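AA9 family lytic polysaccharide monooxygenase D (Myceliophthora thermophila, PDB 5UFV) cleaves cellulose oxidatively at its beta-1,4-glycosidic bonds, using an active-site copper, a reducing agent and O2 or H2O2, and yields C1-oxidised products. Local coordinates at residues A68-W73 against V153-I158; P148-V153 against Q174-G179. All coordinates share one frame; numbering follows the deposited sequence.

Contact 1 (A68-W73 against V153-I158); sequences ATWAQW and VRHELI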
loop_
_atom_site.group_PDB
_atom_site.type_symbol
_atom_site.label_atom_id
_atom_site.label_comp_id
_atom_site.label_asym_id
_atom_site.label_seq_id
_atom_site.Cartn_x
_atom_site.Cartn_y
_atom_site.Cartn_z
ATOM N N ALA A 68 7.610 5.934 -2.335
ATOM C CA ALA A 68 7.175 6.318 -1.003
ATOM C C ALA A 68 8.283 6.049 0.012
ATOM O O ALA A 68 8.991 5.040 -0.081
ATOM C CB ALA A 68 5.953 5.519 -0.643
ATOM N N THR A 69 8.425 6.943 0.980
ATOM C CA THR A 69 9.433 6.805 2.020
ATOM C C THR A 69 8.814 6.650 3.405
ATOM O O THR A 69 7.874 7.335 3.755
ATOM C CB THR A 69 10.392 8.012 2.018
ATOM O OG1 THR A 69 11.034 8.074 0.754
ATOM C CG2 THR A 69 11.512 7.862 3.066
ATOM N N TRP A 70 9.362 5.735 4.186
ATOM C CA TRP A 70 8.916 5.487 5.533
ATOM C C TRP A 70 10.021 6.018 6.388
ATOM O O TRP A 70 11.125 5.438 6.403
ATOM C CB TRP A 70 8.787 3.992 5.801
ATOM C CG TRP A 70 7.516 3.398 5.326
ATOM C CD1 TRP A 70 6.405 3.165 6.073
ATOM C CD2 TRP A 70 7.218 2.937 4.002
ATOM N NE1 TRP A 70 5.418 2.600 5.292
ATOM C CE2 TRP A 70 5.903 2.457 4.012
ATOM C CE3 TRP A 70 7.945 2.864 2.811
ATOM C CZ2 TRP A 70 5.297 1.918 2.864
ATOM C CZ3 TRP A 70 7.343 2.346 1.684
ATOM C CH2 TRP A 70 6.037 1.874 1.719
ATOM N N ALA A 71 9.751 7.115 7.086
ATOM C CA ALA A 71 10.725 7.649 7.991
ATOM C C ALA A 71 11.151 6.634 9.040
ATOM O O ALA A 71 12.293 6.663 9.476
ATOM C CB ALA A 71 10.198 8.899 8.649
ATOM N N GLN A 72 10.228 5.760 9.439
ATOM C CA GLN A 72 10.461 4.715 10.458
ATOM C C GLN A 72 9.684 3.480 10.039
ATOM O O GLN A 72 8.597 3.595 9.488
ATOM C CB GLN A 72 9.932 5.097 11.857
ATOM C CG GLN A 72 10.505 6.361 12.520
ATOM C CD GLN A 72 12.041 6.406 12.692
ATOM O OE1 GLN A 72 12.653 7.504 12.793
ATOM N NE2 GLN A 72 12.670 5.219 12.763
ATOM N N TRP A 73 10.243 2.303 10.303
ATOM C CA TRP A 73 9.549 1.055 10.078
ATOM C C TRP A 73 10.248 -0.073 10.808
ATOM O O TRP A 73 11.435 -0.281 10.635
ATOM C CB TRP A 73 9.498 0.700 8.600
ATOM C CG TRP A 73 8.771 -0.572 8.438
ATOM C CD1 TRP A 73 9.273 -1.770 8.040
ATOM C CD2 TRP A 73 7.414 -0.794 8.771
ATOM N NE1 TRP A 73 8.287 -2.729 8.068
ATOM C CE2 TRP A 73 7.134 -2.149 8.507
ATOM C CE3 TRP A 73 6.392 0.034 9.238
ATOM C CZ2 TRP A 73 5.889 -2.696 8.694
ATOM C CZ3 TRP A 73 5.149 -0.502 9.420
ATOM C CH2 TRP A 73 4.900 -1.861 9.148
ATOM N N VAL A 153 -3.414 6.836 -4.702
ATOM C CA VAL A 153 -2.478 5.733 -4.647
ATOM C C VAL A 153 -2.377 5.358 -3.193
ATOM O O VAL A 153 -2.333 6.244 -2.373
ATOM C CB VAL A 153 -1.104 6.130 -5.165
ATOM C CG1 VAL A 153 -0.580 7.368 -4.446
ATOM C CG2 VAL A 153 -0.133 4.964 -5.009
ATOM N N ARG A 154 -2.349 4.065 -2.869
ATOM C CA ARG A 154 -2.409 3.607 -1.465
ATOM C C ARG A 154 -1.280 2.631 -1.175
ATOM O O ARG A 154 -1.145 1.604 -1.869
ATOM C CB ARG A 154 -3.768 2.937 -1.202
ATOM C CG ARG A 154 -3.909 2.179 0.103
ATOM C CD ARG A 154 -5.331 1.662 0.209
ATOM N NE ARG A 154 -5.528 0.921 1.445
ATOM C CZ ARG A 154 -5.067 -0.317 1.664
ATOM N NH1 ARG A 154 -4.410 -0.989 0.695
ATOM N NH2 ARG A 154 -5.270 -0.886 2.858
ATOM N N HIS A 155 -0.471 2.937 -0.161
ATOM C CA HIS A 155 0.605 2.042 0.245
ATOM C C HIS A 155 0.173 1.353 1.481
ATOM O O HIS A 155 -0.383 1.987 2.354
ATOM C CB HIS A 155 1.908 2.793 0.501
ATOM C CG HIS A 155 2.519 3.337 -0.746
ATOM N ND1 HIS A 155 2.047 4.473 -1.369
ATOM C CD2 HIS A 155 3.504 2.858 -1.538
ATOM C CE1 HIS A 155 2.739 4.690 -2.471
ATOM N NE2 HIS A 155 3.624 3.722 -2.599
ATOM N N GLU A 156 0.435 0.055 1.554
ATOM C CA GLU A 156 -0.031 -0.747 2.644
ATOM C C GLU A 156 1.030 -1.760 2.936
ATOM O O GLU A 156 1.487 -2.475 2.028
ATOM C CB GLU A 156 -1.340 -1.444 2.268
ATOM C CG GLU A 156 -1.892 -2.448 3.281
ATOM C CD GLU A 156 -3.159 -3.177 2.778
ATOM O OE1 GLU A 156 -3.326 -3.358 1.538
ATOM O OE2 GLU A 156 -4.019 -3.567 3.618
ATOM N N LEU A 157 1.427 -1.791 4.212
ATOM C CA LEU A 157 2.306 -2.795 4.759
ATOM C C LEU A 157 1.490 -3.554 5.750
ATOM O O LEU A 157 0.786 -2.942 6.553
ATOM C CB LEU A 157 3.467 -2.166 5.520
ATOM C CG LEU A 157 4.358 -1.204 4.745
ATOM C CD1 LEU A 157 5.550 -0.826 5.608
ATOM C CD2 LEU A 157 4.808 -1.783 3.414
ATOM N N ILE A 158 1.581 -4.883 5.693
ATOM C CA ILE A 158 0.876 -5.757 6.617
ATOM C C ILE A 158 1.927 -6.530 7.399
ATOM O O ILE A 158 2.574 -7.425 6.851
ATOM C CB ILE A 158 -0.013 -6.733 5.881
ATOM C CG1 ILE A 158 -0.932 -6.001 4.916
ATOM C CG2 ILE A 158 -0.845 -7.515 6.870
ATOM C CD1 ILE A 158 -1.810 -6.961 4.119
#
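A68, W70 and W73 meet H155 and L157 across the interior of the beta-sandwich, where strand 68-70 passes strand 153-158 at an axis distance of 9.9 Å and an angle of 36° between their directions. No hydrogen bond joins the two segments; the contact is made by side chains from two facing sheets and from the loop that follows strand 65-70. At one end the methyl of A68 sits over one face of the H155 imidazole, a CH-pi contact with CB 3.7 Å from the ring centroid and displaced toward the rim near NE2. L157 carries most of the rest. Its CG lies anti to the carbonyl carbon (chi1 -58°), which brings CD1 between the indoles of W70 and W73, while CD2 reaches W70 alone. CD1 stands over the centre of the six-membered ring of W73, 3.4 Å from that centroid and 7° off the normal, and it also lies 3.4 Å from W70 NE1. CD2 and CG of L157 pack against W70 CZ2, while CB of H155 approaches the same atom at 4.2 Å. W73 reaches toward L157 tip to tip, and its NE1 is hydrogen-bonded to the carbonyl of H75. Its indole also makes edge-to-face contacts with the copper ligands H75 and Y169, placing W73 in the second shell of the copper site, with L157 packed on its ring. On the flanks, V4 of strand 4-9 packs against A68, W70 and H155, whereas V82 and I80 of strand 80-86 lie against H155 and L157.

Contact 2 (P148-V153 against Q174-G179); sequences PGNYLV and QIKVTG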
loop_
_atom_site.group_PDB
_atom_site.type_symbol
_atom_site.label_atom_id
_atom_site.label_comp_id
_atom_site.label_asym_id
_atom_site.label_seq_id
_atom_site.Cartn_x
_atom_site.Cartn_y
_atom_site.Cartn_z
ATOM N N PRO A 148 -5.958 8.532 -18.277
ATOM C CA PRO A 148 -5.691 9.724 -17.493
ATOM C C PRO A 148 -6.786 10.012 -16.489
ATOM O O PRO A 148 -7.925 9.634 -16.718
ATOM C CB PRO A 148 -5.694 10.846 -18.542
ATOM C CG PRO A 148 -6.554 10.335 -19.641
ATOM C CD PRO A 148 -6.305 8.859 -19.671
ATOM N N GLY A 149 -6.439 10.691 -15.397
ATOM C CA GLY A 149 -7.435 11.322 -14.532
ATOM C C GLY A 149 -6.918 11.482 -13.122
ATOM O O GLY A 149 -5.727 11.337 -12.873
ATOM N N ASN A 150 -7.820 11.763 -12.191
ATOM C CA ASN A 150 -7.448 11.874 -10.795
ATOM C C ASN A 150 -7.453 10.525 -10.145
ATOM O O ASN A 150 -8.477 9.835 -10.188
ATOM C CB ASN A 150 -8.412 12.795 -10.066
ATOM C CG ASN A 150 -8.455 14.173 -10.675
ATOM O OD1 ASN A 150 -7.523 14.601 -11.373
ATOM N ND2 ASN A 150 -9.548 14.863 -10.448
ATOM N N TYR A 151 -6.325 10.147 -9.535
ATOM C CA TYR A 151 -6.219 8.857 -8.866
ATOM C C TYR A 151 -5.699 8.996 -7.451
ATOM O O TYR A 151 -4.882 9.860 -7.164
ATOM C CB TYR A 151 -5.247 7.925 -9.588
ATOM C CG TYR A 151 -5.682 7.332 -10.906
ATOM C CD1 TYR A 151 -5.481 8.026 -12.090
ATOM C CD2 TYR A 151 -6.193 6.052 -10.979
ATOM C CE1 TYR A 151 -5.834 7.484 -13.313
ATOM C CE2 TYR A 151 -6.562 5.485 -12.205
ATOM C CZ TYR A 151 -6.376 6.203 -13.379
ATOM O OH TYR A 151 -6.728 5.680 -14.620
ATOM N N LEU A 152 -6.130 8.090 -6.586
ATOM C CA LEU A 152 -5.481 7.900 -5.294
ATOM C C LEU A 152 -4.494 6.774 -5.458
ATOM O O LEU A 152 -4.697 5.874 -6.264
ATOM C CB LEU A 152 -6.475 7.521 -4.220
ATOM C CG LEU A 152 -7.753 8.352 -4.144
ATOM C CD1 LEU A 152 -8.621 7.811 -3.022
ATOM C CD2 LEU A 152 -7.432 9.814 -3.919
ATOM N N VAL A 153 -3.414 6.836 -4.702
ATOM C CA VAL A 153 -2.478 5.733 -4.647
ATOM C C VAL A 153 -2.377 5.358 -3.193
ATOM O O VAL A 153 -2.333 6.244 -2.373
ATOM C CB VAL A 153 -1.104 6.130 -5.165
ATOM C CG1 VAL A 153 -0.580 7.368 -4.446
ATOM C CG2 VAL A 153 -0.133 4.964 -5.009
ATOM N N GLN A 174 -2.560 11.733 -3.483
ATOM C CA GLN A 174 -3.326 12.140 -4.667
ATOM C C GLN A 174 -2.439 12.329 -5.920
ATOM O O GLN A 174 -1.480 13.109 -5.913
ATOM C CB GLN A 174 -4.116 13.416 -4.355
ATOM C CG GLN A 174 -5.065 13.228 -3.188
ATOM C CD GLN A 174 -6.090 14.326 -3.014
ATOM O OE1 GLN A 174 -7.198 14.062 -2.566
ATOM N NE2 GLN A 174 -5.732 15.543 -3.340
ATOM N N ILE A 175 -2.767 11.600 -6.982
ATOM C CA ILE A 175 -1.993 11.625 -8.229
ATOM C C ILE A 175 -2.904 12.018 -9.392
ATOM O O ILE A 175 -3.945 11.373 -9.623
ATOM C CB ILE A 175 -1.422 10.243 -8.563
ATOM C CG1 ILE A 175 -0.803 9.610 -7.325
ATOM C CG2 ILE A 175 -0.418 10.331 -9.704
ATOM C CD1 ILE A 175 0.595 10.064 -7.017
ATOM N N LYS A 176 -2.515 13.078 -10.103
ATOM C CA LYS A 176 -3.167 13.440 -11.342
ATOM C C LYS A 176 -2.353 12.828 -12.481
ATOM O O LYS A 176 -1.251 13.314 -12.796
ATOM C CB LYS A 176 -3.298 14.954 -11.512
ATOM C CG LYS A 176 -4.181 15.276 -12.700
ATOM C CD LYS A 176 -4.348 16.760 -12.995
ATOM C CE LYS A 176 -4.910 17.587 -11.836
ATOM N NZ LYS A 176 -6.359 17.383 -11.547
ATOM N N VAL A 177 -2.893 11.756 -13.066
ATOM C CA VAL A 177 -2.266 11.014 -14.172
ATOM C C VAL A 177 -2.549 11.664 -15.513
ATOM O O VAL A 177 -3.712 11.787 -15.914
ATOM C CB VAL A 177 -2.798 9.576 -14.227
ATOM C CG1 VAL A 177 -2.261 8.828 -15.437
ATOM C CG2 VAL A 177 -2.429 8.847 -12.948
ATOM N N THR A 178 -1.487 12.065 -16.207
ATOM C CA THR A 178 -1.596 12.768 -17.479
ATOM C C THR A 178 -1.555 11.811 -18.672
ATOM O O THR A 178 -1.600 10.595 -18.507
ATOM C CB THR A 178 -0.442 13.774 -17.616
ATOM O OG1 THR A 178 0.815 13.076 -17.549
ATOM C CG2 THR A 178 -0.521 14.826 -16.506
ATOM N N GLY A 179 -1.464 12.366 -19.877
ATOM C CA GLY A 179 -1.344 11.566 -21.090
ATOM C C GLY A 179 -2.679 11.198 -21.705
ATOM O O GLY A 179 -3.716 11.812 -21.424
#
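P148 and V177 meet at the open end of a beta hairpin, strands 149-159 and 167-177, whose antiparallel ladder pairs G149 with V177 through L152 with Q174 here and continues beyond. The CB of P148 rests 3.6 Å from G179 O. G149 and V177 form a hydrogen-bonded pair, and the backbone angles of G149 (155°/-166°) would press any CB against the preceding carbonyl oxygen. N150 and K176 extend side by side from one face; the lysine chain, bent at its last two torsions, brings NZ to N150 OD1 at 3.0 Å, tilted 28° from the amide plane. N150 ND2 is bonded to the carbonyl of G89, and K176 also makes a cation-pi contact with Y57. A methionine in place of K176 would probably leave N150 OD1 without this donor and Y57 without its cation, with the amide held through ND2 to G89. Y151 bonds I175 twice, Y151 N to I175 O and I175 N to Y151 O, each 2.7 Å. Its ring projects from the other face, where CD1 meets V177 CG2 at 3.3 Å, and its OH is bonded to the carbonyl of A147. L152 returns to the N150 face, where its CD2 approaches Q174 CG. V153, on the Y151 side, sets CG1 against I175 CG1 at 3.7 Å.

Overall arrangement
Strand 149-159 ties the two contacts together: V153 belongs to both, yet their centres lie 19 Å apart. Contact 2 joins this strand to its neighbour 167-177 within one sheet, whereas contact 1 faces it across the sandwich toward strand 65-70 of the other sheet. Contact 1 is the buried one, about 6 Å from the centre of the chain, against about 16 Å for contact 2, which is partly buried. The active site adjoins contact 1: the W73 side chain is about 6 Å from the copper ion and about 3 Å from the side chain of Y169. That ligand lies on strand 167-177, the same strand whose far end, 174-177, pairs in contact 2, away from the copper.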